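Local coordinates for protein lysyl oxidase (Pichia pastoris, PDB 1W7C) that is a copper- and topaquinone-dependent amine oxidase that probably converts primary amines, lysine side chains among them, to aldehydes, at residues G364-L369 / F431-G436; F382-F387 / L397-F402. All blocks are in the same frame, centred on the assembly; numbering follows the deposited sequence.

Contacts 1 and 2 are both buried within the enzyme domain, their centres about 10 Å apart. Strands 418-433 and 391-405 are sheet neighbours, and each contact pins a different piece of chain to one of them. In contact 1, loop 364-369 is joined to the end of strand 418-433 by bridging waters and by the packing of Arg366, close to the catalytic centre. Contact 2 is a direct strand pairing, with a beta bulge and a phenylalanine CB laid over a tyrosine face (CH-pi), away from the annotated sites and flanked by a glycan. The two meet where Leu369 N lies 2.9 Å from Leu397 O, a probable hydrogen bond, and where Phe431 packs against the backbone of Ser398.

Contact 1: residues G364-L369 / F431-G436; sequences GNRFSL and FISTIG
Arg366 to Leu369 runs roughly antiparallel to 431-435, the directions 139° apart, and the Arg366 and Ser433 CA atoms are 5.9 Å from each other. No direct hydrogen bond joins the two backbones; water takes that place. One water accepts from Phe367 N and Thr434 N and donates to Ile432 O at 2.8 Å, and two more lie between the Phe367 and Ile432 carbonyls. Arg366 bends at chi2 (-64°), which turns CD against Thr434 O at 3.1 Å; CG lies beside Ser433 OG, which bonds to Val363 O. Ile435 CG2 sits 4.0 Å above the guanidinium plane of Arg366, over its centre, the two side chains crossing at about a right angle. Arg366 NE bonds to Gly362 O, while NH1 and Gly436 N both donate to one water, which donates to Thr434 O. The Phe367 ring, in the conformer described, one of two deposited, presents its edge to Thr434 O, 3.8 Å from CE1, and packs on Thr414 of the second subunit. Farther along, Leu369 CD2 rests on Ile432 CG1 at 3.8 Å. Thr434 OG1 is hydrogen-bonded to Asp439, the residue after Tyr438, which is modified to topaquinone; the side chain of Ile435 is about 4 Å, at the nearest atoms, from that of Asp358, the predicted proton acceptor. The contact lies beside the topaquinone-bearing chain of the copper amine oxidase fold.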
ATOM      1  N   GLY A 364     -11.035 -23.100   1.867  1.00 15.30           N
ATOM      2  CA  GLY A 364     -11.838 -23.082   3.083  1.00 14.95           C
ATOM      3  C   GLY A 364     -11.814 -24.354   3.917  1.00 15.93           C
ATOM      4  O   GLY A 364     -12.629 -24.510   4.834  1.00 17.81           O
ATOM      5  N   ASN A 365     -10.885 -25.249   3.608  1.00 16.75           N
ATOM      6  CA  ASN A 365     -10.781 -26.540   4.296  1.00 17.19           C
ATOM      7  C   ASN A 365      -9.425 -26.744   4.948  1.00 17.53           C
ATOM      8  O   ASN A 365      -8.915 -27.863   4.994  1.00 17.89           O
ATOM      9  CB  ASN A 365     -11.100 -27.699   3.339  1.00 17.18           C
ATOM     10  CG  ASN A 365     -10.181 -27.738   2.142  1.00 16.93           C
ATOM     11  OD1 ASN A 365      -9.335 -26.852   1.961  1.00 17.13           O
ATOM     12  ND2 ASN A 365     -10.373 -28.746   1.277  1.00 18.05           N
ATOM     13  N   ARG A 366      -8.890 -25.663   5.521  1.00 16.08           N
ATOM     14  CA  ARG A 366      -7.544 -25.661   6.086  1.00 16.73           C
ATOM     15  C   ARG A 366      -7.573 -25.550   7.601  1.00 16.98           C
ATOM     16  O   ARG A 366      -8.344 -26.272   8.271  1.00 18.41           O
ATOM     17  CB  ARG A 366      -6.699 -24.591   5.349  1.00 16.63           C
ATOM     18  CG  ARG A 366      -6.705 -24.807   3.834  1.00 19.12           C
ATOM     19  CD  ARG A 366      -6.057 -26.128   3.408  1.00 18.68           C
ATOM     20  NE  ARG A 366      -6.401 -26.444   2.050  1.00 18.43           N
ATOM     21  CZ  ARG A 366      -5.963 -27.533   1.422  1.00 18.56           C
ATOM     22  NH1 ARG A 366      -5.035 -28.314   1.977  1.00 25.76           N
ATOM     23  NH2 ARG A 366      -6.445 -27.831   0.257  1.00 21.83           N
ATOM     24  N   PHE A 367      -6.696 -24.733   8.179  1.00 18.66           N
ATOM     25  CA  PHE A 367      -6.382 -24.834   9.604  1.00 17.45           C
ATOM     26  C   PHE A 367      -6.920 -23.666  10.402  1.00 18.13           C
ATOM     27  O   PHE A 367      -7.280 -22.638   9.851  1.00 18.34           O
ATOM     28  CB  PHE A 367      -4.867 -24.836   9.825  0.70 20.30           C
ATOM     29  CG  PHE A 367      -4.122 -25.945   9.130  0.70 20.01           C
ATOM     30  CD1 PHE A 367      -3.648 -25.778   7.830  0.70 21.63           C
ATOM     31  CD2 PHE A 367      -3.800 -27.116   9.819  0.70 21.53           C
ATOM     32  CE1 PHE A 367      -2.926 -26.775   7.209  0.70 21.51           C
ATOM     33  CE2 PHE A 367      -3.066 -28.124   9.202  0.70 23.91           C
ATOM     34  CZ  PHE A 367      -2.617 -27.952   7.903  0.70 25.78           C
ATOM     35  N   SER A 368      -6.921 -23.819  11.720  1.00 18.59           N
ATOM     36  CA  SER A 368      -7.295 -22.748  12.654  1.00 18.69           C
ATOM     37  C   SER A 368      -6.229 -21.637  12.667  1.00 17.86           C
ATOM     38  O   SER A 368      -5.051 -21.874  12.354  1.00 18.44           O
ATOM     39  CB  SER A 368      -7.434 -23.308  14.072  1.00 18.84           C
ATOM     40  OG  SER A 368      -8.478 -24.243  14.164  1.00 21.03           O
ATOM     41  N   LEU A 369      -6.656 -20.450  13.090  1.00 16.39           N
ATOM     42  CA  LEU A 369      -5.784 -19.312  13.392  1.00 17.40           C
ATOM     43  C   LEU A 369      -5.096 -19.522  14.746  1.00 17.52           C
ATOM     44  O   LEU A 369      -5.684 -20.052  15.672  1.00 18.37           O
ATOM     45  CB  LEU A 369      -6.613 -18.023  13.432  1.00 17.21           C
ATOM     46  CG  LEU A 369      -7.220 -17.590  12.125  1.00 16.17           C
ATOM     47  CD1 LEU A 369      -8.393 -16.656  12.346  1.00 17.81           C
ATOM     48  CD2 LEU A 369      -6.186 -16.965  11.262  1.00 16.75           C
ATOM     49  N   PHE A 431      -8.900 -14.296   7.613  1.00 13.39           N
ATOM     50  CA  PHE A 431      -8.634 -15.725   7.739  1.00 14.83           C
ATOM     51  C   PHE A 431      -7.347 -16.026   7.002  1.00 13.68           C
ATOM     52  O   PHE A 431      -6.897 -15.224   6.165  1.00 14.48           O
ATOM     53  CB  PHE A 431      -9.811 -16.624   7.330  1.00 15.73           C
ATOM     54  CG  PHE A 431      -9.939 -16.878   5.870  1.00 15.31           C
ATOM     55  CD1 PHE A 431     -10.499 -15.940   5.037  1.00 16.10           C
ATOM     56  CD2 PHE A 431      -9.505 -18.077   5.323  1.00 16.83           C
ATOM     57  CE1 PHE A 431     -10.642 -16.198   3.690  1.00 17.87           C
ATOM     58  CE2 PHE A 431      -9.672 -18.334   3.960  1.00 16.56           C
ATOM     59  CZ  PHE A 431     -10.204 -17.403   3.156  1.00 15.51           C
ATOM     60  N   ILE A 432      -6.749 -17.161   7.342  1.00 14.75           N
ATOM     61  CA  ILE A 432      -5.502 -17.578   6.732  1.00 14.51           C
ATOM     62  C   ILE A 432      -5.685 -18.999   6.215  1.00 14.45           C
ATOM     63  O   ILE A 432      -6.125 -19.894   6.952  1.00 16.34           O
ATOM     64  CB  ILE A 432      -4.359 -17.536   7.801  1.00 15.02           C
ATOM     65  CG1 ILE A 432      -4.085 -16.077   8.177  1.00 14.63           C
ATOM     66  CG2 ILE A 432      -3.127 -18.207   7.192  1.00 17.81           C
ATOM     67  CD1 ILE A 432      -3.051 -15.893   9.297  1.00 15.68           C
ATOM     68  N   SER A 433      -5.384 -19.190   4.946  1.00 14.31           N
ATOM     69  CA  SER A 433      -5.419 -20.493   4.311  1.00 14.73           C
ATOM     70  C   SER A 433      -4.012 -20.973   3.988  1.00 14.04           C
ATOM     71  O   SER A 433      -3.334 -20.422   3.115  1.00 15.03           O
ATOM     72  CB  SER A 433      -6.258 -20.369   3.024  1.00 14.88           C
ATOM     73  OG  SER A 433      -6.500 -21.656   2.485  1.00 16.15           O
ATOM     74  N   THR A 434      -3.580 -22.007   4.711  1.00 14.88           N
ATOM     75  CA  THR A 434      -2.323 -22.657   4.420  1.00 14.55           C
ATOM     76  C   THR A 434      -2.637 -23.849   3.537  1.00 15.06           C
ATOM     77  O   THR A 434      -3.260 -24.820   3.963  1.00 16.97           O
ATOM     78  CB  THR A 434      -1.619 -23.133   5.688  1.00 16.43           C
ATOM     79  OG1 THR A 434      -1.395 -22.030   6.591  1.00 16.70           O
ATOM     80  CG2 THR A 434      -0.276 -23.714   5.301  1.00 17.18           C
ATOM     81  N   ILE A 435      -2.254 -23.735   2.264  1.00 15.53           N
ATOM     82  CA  ILE A 435      -2.511 -24.743   1.246  1.00 16.65           C
ATOM     83  C   ILE A 435      -1.184 -25.351   0.867  1.00 18.06           C
ATOM     84  O   ILE A 435      -0.426 -24.794   0.060  1.00 18.50           O
ATOM     85  CB  ILE A 435      -3.215 -24.135   0.021  1.00 17.60           C
ATOM     86  CG1 ILE A 435      -4.468 -23.340   0.487  1.00 16.98           C
ATOM     87  CG2 ILE A 435      -3.614 -25.249  -0.941  1.00 19.05           C
ATOM     88  CD1 ILE A 435      -5.227 -22.679  -0.658  1.00 18.57           C
ATOM     89  N   GLY A 436      -0.878 -26.482   1.485  1.00 18.94           N
ATOM     90  CA  GLY A 436       0.444 -27.072   1.322  1.00 19.16           C
ATOM     91  C   GLY A 436       1.537 -26.118   1.790  1.00 18.79           C
ATOM     92  O   GLY A 436       1.625 -25.779   2.965  1.00 18.87           O
TER
HETATM   93  O   HOH W   1      -2.716 -27.452   3.540  1.00 24.77           O
HETATM   94  O   HOH W   2      -5.053 -22.503   7.234  1.00 16.53           O
HETATM   95  O   HOH W   3      -5.953 -20.203   9.741  1.00 20.36           O
HETATM   96  O   HOH W   4      -8.531 -21.694   7.655  1.00 21.74           O

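Contact 2: residues F382-F387 / L397-F402; sequences FTTDTF and LSYCVF. With NAG (2-acetamido-2-deoxy-beta-D-glucopyranose), chain T.
Phe382 sets its CB over one face of the Tyr399 ring, offset toward the rim, in a CH-pi contact 3.5 Å from the ring centroid. The two rings are nearly parallel, their planes at 20°, but slid so far apart that they barely overlap; the centroids are 5.2 Å from each other. Tyr399 reaches this place because its CG lies between the backbone N and the carbonyl carbon (chi1 67°), in the crowded position, and its OH is held by Glu300 and Thr311. Beyond the tyrosine, Val401 CG2 meets Phe382 CE1 at 3.7 Å, while Phe302 and Tyr295 pack edge-to-face with the phenylalanine ring. Thr384 CG2 approaches Tyr399 from another quarter, in the plane of its ring and 3.7 Å from CE2. On the same threonine OG1 is hydrogen-bonded to Ser398 OG at 2.7 Å in the serine conformer described, one of two deposited. The strands themselves run antiparallel, their directions 151° apart, with Phe382 N bonded to Tyr399 O at 3.0 Å. Phe382 O receives Ser398 N at 2.9 Å and, more weakly, Tyr399 N, so one carbonyl serves two successive amides. A water joins Thr383 OG1 to Leu397 N, and Thr383 CG2 lies against the ring oxygen of the N-acetylglucosamine of the N-linked glycan at Asn394. Cys400 ties the second strand to Cys375 by a disulfide. With Ser398 and Tyr399 both facing Phe382, the arrangement is a classic beta bulge in the antiparallel hairpin of strands 380-388 and 391-405, just after the corner that the chain turns at Leu397.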
ATOM      1  N   PHE A 382     -14.459 -17.218  15.194  1.00 16.00           N
ATOM      2  CA  PHE A 382     -15.692 -17.829  14.685  1.00 16.37           C
ATOM      3  C   PHE A 382     -15.459 -19.178  14.059  1.00 16.31           C
ATOM      4  O   PHE A 382     -14.436 -19.411  13.431  1.00 18.08           O
ATOM      5  CB  PHE A 382     -16.390 -16.839  13.705  1.00 16.40           C
ATOM      6  CG  PHE A 382     -16.847 -15.617  14.441  1.00 17.91           C
ATOM      7  CD1 PHE A 382     -15.981 -14.556  14.644  1.00 17.57           C
ATOM      8  CD2 PHE A 382     -18.076 -15.606  15.102  1.00 19.62           C
ATOM      9  CE1 PHE A 382     -16.353 -13.489  15.461  1.00 18.59           C
ATOM     10  CE2 PHE A 382     -18.457 -14.539  15.906  1.00 23.97           C
ATOM     11  CZ  PHE A 382     -17.602 -13.470  16.065  1.00 21.66           C
ATOM     12  N   THR A 383     -16.425 -20.064  14.282  1.00 17.42           N
ATOM     13  CA  THR A 383     -16.402 -21.434  13.819  1.00 17.40           C
ATOM     14  C   THR A 383     -17.204 -21.525  12.527  1.00 18.46           C
ATOM     15  O   THR A 383     -18.318 -20.969  12.423  1.00 18.98           O
ATOM     16  CB  THR A 383     -17.055 -22.320  14.897  1.00 19.15           C
ATOM     17  OG1 THR A 383     -16.284 -22.254  16.100  1.00 21.24           O
ATOM     18  CG2 THR A 383     -17.056 -23.774  14.468  1.00 21.08           C
ATOM     19  N   THR A 384     -16.651 -22.252  11.561  1.00 16.93           N
ATOM     20  CA  THR A 384     -17.310 -22.542  10.302  1.00 16.15           C
ATOM     21  C   THR A 384     -17.246 -24.042  10.032  1.00 16.90           C
ATOM     22  O   THR A 384     -16.629 -24.768  10.781  1.00 20.03           O
ATOM     23  CB  THR A 384     -16.664 -21.776   9.133  1.00 18.21           C
ATOM     24  OG1 THR A 384     -15.290 -22.177   9.012  1.00 18.29           O
ATOM     25  CG2 THR A 384     -16.696 -20.276   9.396  1.00 17.83           C
ATOM     26  N   ASP A 385     -17.831 -24.477   8.924  1.00 16.88           N
ATOM     27  CA  ASP A 385     -17.858 -25.907   8.628  1.00 17.08           C
ATOM     28  C   ASP A 385     -17.858 -26.169   7.155  1.00 17.22           C
ATOM     29  O   ASP A 385     -18.149 -25.270   6.339  1.00 18.27           O
ATOM     30  CB  ASP A 385     -19.068 -26.568   9.316  1.00 19.43           C
ATOM     31  CG  ASP A 385     -20.327 -25.797   9.101  1.00 17.97           C
ATOM     32  OD1 ASP A 385     -20.795 -25.699   7.930  1.00 18.71           O
ATOM     33  OD2 ASP A 385     -20.906 -25.245  10.068  1.00 21.67           O
ATOM     34  N   THR A 386     -17.441 -27.386   6.806  1.00 17.73           N
ATOM     35  CA  THR A 386     -17.487 -27.888   5.445  1.00 17.43           C
ATOM     36  C   THR A 386     -17.897 -29.362   5.515  1.00 17.30           C
ATOM     37  O   THR A 386     -17.903 -29.980   6.580  1.00 19.54           O
ATOM     38  CB  THR A 386     -16.112 -27.798   4.746  1.00 18.19           C
ATOM     39  OG1 THR A 386     -15.147 -28.482   5.554  1.00 19.12           O
ATOM     40  CG2 THR A 386     -15.641 -26.343   4.589  1.00 18.73           C
ATOM     41  N   PHE A 387     -18.155 -29.931   4.353  1.00 18.30           N
ATOM     42  CA  PHE A 387     -18.397 -31.369   4.195  1.00 18.05           C
ATOM     43  C   PHE A 387     -17.581 -31.907   3.039  1.00 18.69           C
ATOM     44  O   PHE A 387     -17.641 -31.369   1.933  1.00 19.67           O
ATOM     45  CB  PHE A 387     -19.893 -31.667   3.953  1.00 20.22           C
ATOM     46  CG  PHE A 387     -20.168 -33.126   3.701  1.00 19.01           C
ATOM     47  CD1 PHE A 387     -20.170 -33.640   2.425  1.00 20.84           C
ATOM     48  CD2 PHE A 387     -20.335 -33.987   4.771  1.00 20.13           C
ATOM     49  CE1 PHE A 387     -20.389 -34.997   2.217  1.00 23.90           C
ATOM     50  CE2 PHE A 387     -20.561 -35.327   4.576  1.00 22.47           C
ATOM     51  CZ  PHE A 387     -20.577 -35.832   3.299  1.00 24.91           C
ATOM     52  N   LEU A 397     -11.878 -21.368  15.385  1.00 17.89           N
ATOM     53  CA  LEU A 397     -10.856 -20.362  15.112  1.00 16.77           C
ATOM     54  C   LEU A 397     -10.622 -20.212  13.596  1.00 16.25           C
ATOM     55  O   LEU A 397      -9.506 -20.014  13.120  1.00 17.89           O
ATOM     56  CB  LEU A 397      -9.571 -20.660  15.882  1.00 18.90           C
ATOM     57  CG  LEU A 397      -9.552 -20.330  17.410  1.00 25.57           C
ATOM     58  CD1 LEU A 397     -10.765 -20.672  18.244  1.00 24.17           C
ATOM     59  CD2 LEU A 397      -8.281 -20.885  17.952  1.00 24.87           C
ATOM     60  N   SER A 398     -11.713 -20.278  12.829  1.00 15.94           N
ATOM     61  CA  SER A 398     -11.657 -20.257  11.379  1.00 16.39           C
ATOM     62  C   SER A 398     -11.446 -18.854  10.786  1.00 14.47           C
ATOM     63  O   SER A 398     -10.716 -18.701   9.812  1.00 16.21           O
ATOM     64  CB  SER A 398     -12.958 -20.851  10.819  0.55 22.69           C
ATOM     65  OG  SER A 398     -12.978 -20.830   9.417  0.55 19.20           O
ATOM     66  N   TYR A 399     -12.097 -17.866  11.368  1.00 14.76           N
ATOM     67  CA  TYR A 399     -11.833 -16.484  11.039  1.00 14.35           C
ATOM     68  C   TYR A 399     -11.892 -15.660  12.289  1.00 13.99           C
ATOM     69  O   TYR A 399     -12.448 -16.084  13.293  1.00 16.47           O
ATOM     70  CB  TYR A 399     -12.735 -15.958   9.918  1.00 13.71           C
ATOM     71  CG  TYR A 399     -14.217 -15.823  10.236  1.00 14.59           C
ATOM     72  CD1 TYR A 399     -14.732 -14.635  10.703  1.00 15.82           C
ATOM     73  CD2 TYR A 399     -15.090 -16.855  10.005  1.00 15.28           C
ATOM     74  CE1 TYR A 399     -16.093 -14.473  10.918  1.00 15.49           C
ATOM     75  CE2 TYR A 399     -16.465 -16.710  10.213  1.00 15.79           C
ATOM     76  CZ  TYR A 399     -16.961 -15.511  10.677  1.00 15.12           C
ATOM     77  OH  TYR A 399     -18.310 -15.339  10.892  1.00 15.74           O
ATOM     78  N   CYS A 400     -11.257 -14.497  12.257  1.00 14.63           N
ATOM     79  CA  CYS A 400     -11.245 -13.609  13.412  1.00 15.43           C
ATOM     80  C   CYS A 400     -11.708 -12.226  13.018  1.00 14.54           C
ATOM     81  O   CYS A 400     -11.597 -11.818  11.842  1.00 15.43           O
ATOM     82  CB  CYS A 400      -9.852 -13.520  14.074  1.00 15.89           C
ATOM     83  SG  CYS A 400      -8.652 -12.581  13.071  1.00 16.28           S
ATOM     84  N   VAL A 401     -12.213 -11.517  14.022  1.00 15.17           N
ATOM     85  CA  VAL A 401     -12.682 -10.165  13.901  1.00 14.21           C
ATOM     86  C   VAL A 401     -12.039  -9.320  14.979  1.00 15.62           C
ATOM     87  O   VAL A 401     -12.051  -9.698  16.145  1.00 15.08           O
ATOM     88  CB  VAL A 401     -14.216 -10.137  14.049  1.00 16.07           C
ATOM     89  CG1 VAL A 401     -14.751  -8.697  13.922  1.00 16.79           C
ATOM     90  CG2 VAL A 401     -14.882 -11.102  13.018  1.00 19.20           C
ATOM     91  N   PHE A 402     -11.440  -8.196  14.614  1.00 14.42           N
ATOM     92  CA  PHE A 402     -10.793  -7.327  15.571  1.00 14.32           C
ATOM     93  C   PHE A 402     -10.822  -5.878  15.142  1.00 13.36           C
ATOM     94  O   PHE A 402     -10.875  -5.561  13.947  1.00 14.50           O
ATOM     95  CB  PHE A 402      -9.340  -7.754  15.888  1.00 14.04           C
ATOM     96  CG  PHE A 402      -8.390  -7.687  14.709  1.00 13.68           C
ATOM     97  CD1 PHE A 402      -8.286  -8.753  13.838  1.00 15.12           C
ATOM     98  CD2 PHE A 402      -7.579  -6.573  14.516  1.00 15.34           C
ATOM     99  CE1 PHE A 402      -7.397  -8.724  12.769  1.00 15.18           C
ATOM    100  CE2 PHE A 402      -6.679  -6.538  13.446  1.00 16.28           C
ATOM    101  CZ  PHE A 402      -6.593  -7.609  12.581  1.00 15.31           C
TER
HETATM  102  C1  NAG T 818     -18.896 -26.737  15.974  1.00 42.03           C
HETATM  103  C2  NAG T 818     -19.946 -27.610  16.693  1.00 37.95           C
HETATM  104  C3  NAG T 818     -20.844 -26.770  17.593  1.00 36.36           C
HETATM  105  C4  NAG T 818     -19.986 -25.966  18.561  1.00 40.83           C
HETATM  106  C5  NAG T 818     -18.898 -25.196  17.787  1.00 38.01           C
HETATM  107  C6  NAG T 818     -17.950 -24.469  18.747  1.00 55.00           C
HETATM  108  C7  NAG T 818     -20.780 -29.714  15.809  1.00 66.39           C
HETATM  109  C8  NAG T 818     -22.046 -30.351  15.322  1.00 81.12           C
HETATM  110  N2  NAG T 818     -20.752 -28.381  15.765  1.00 41.45           N
HETATM  111  O3  NAG T 818     -21.733 -27.582  18.340  1.00 43.09           O
HETATM  112  O4  NAG T 818     -20.815 -25.106  19.322  1.00 75.83           O
HETATM  113  O5  NAG T 818     -18.149 -26.107  17.005  1.00 48.88           O
HETATM  114  O6  NAG T 818     -17.167 -25.427  19.432  1.00 57.62           O
HETATM  115  O7  NAG T 818     -19.847 -30.410  16.220  1.00 63.01           O
HETATM  116  O   HOH W   5     -14.222 -20.499  16.835  1.00 22.05           O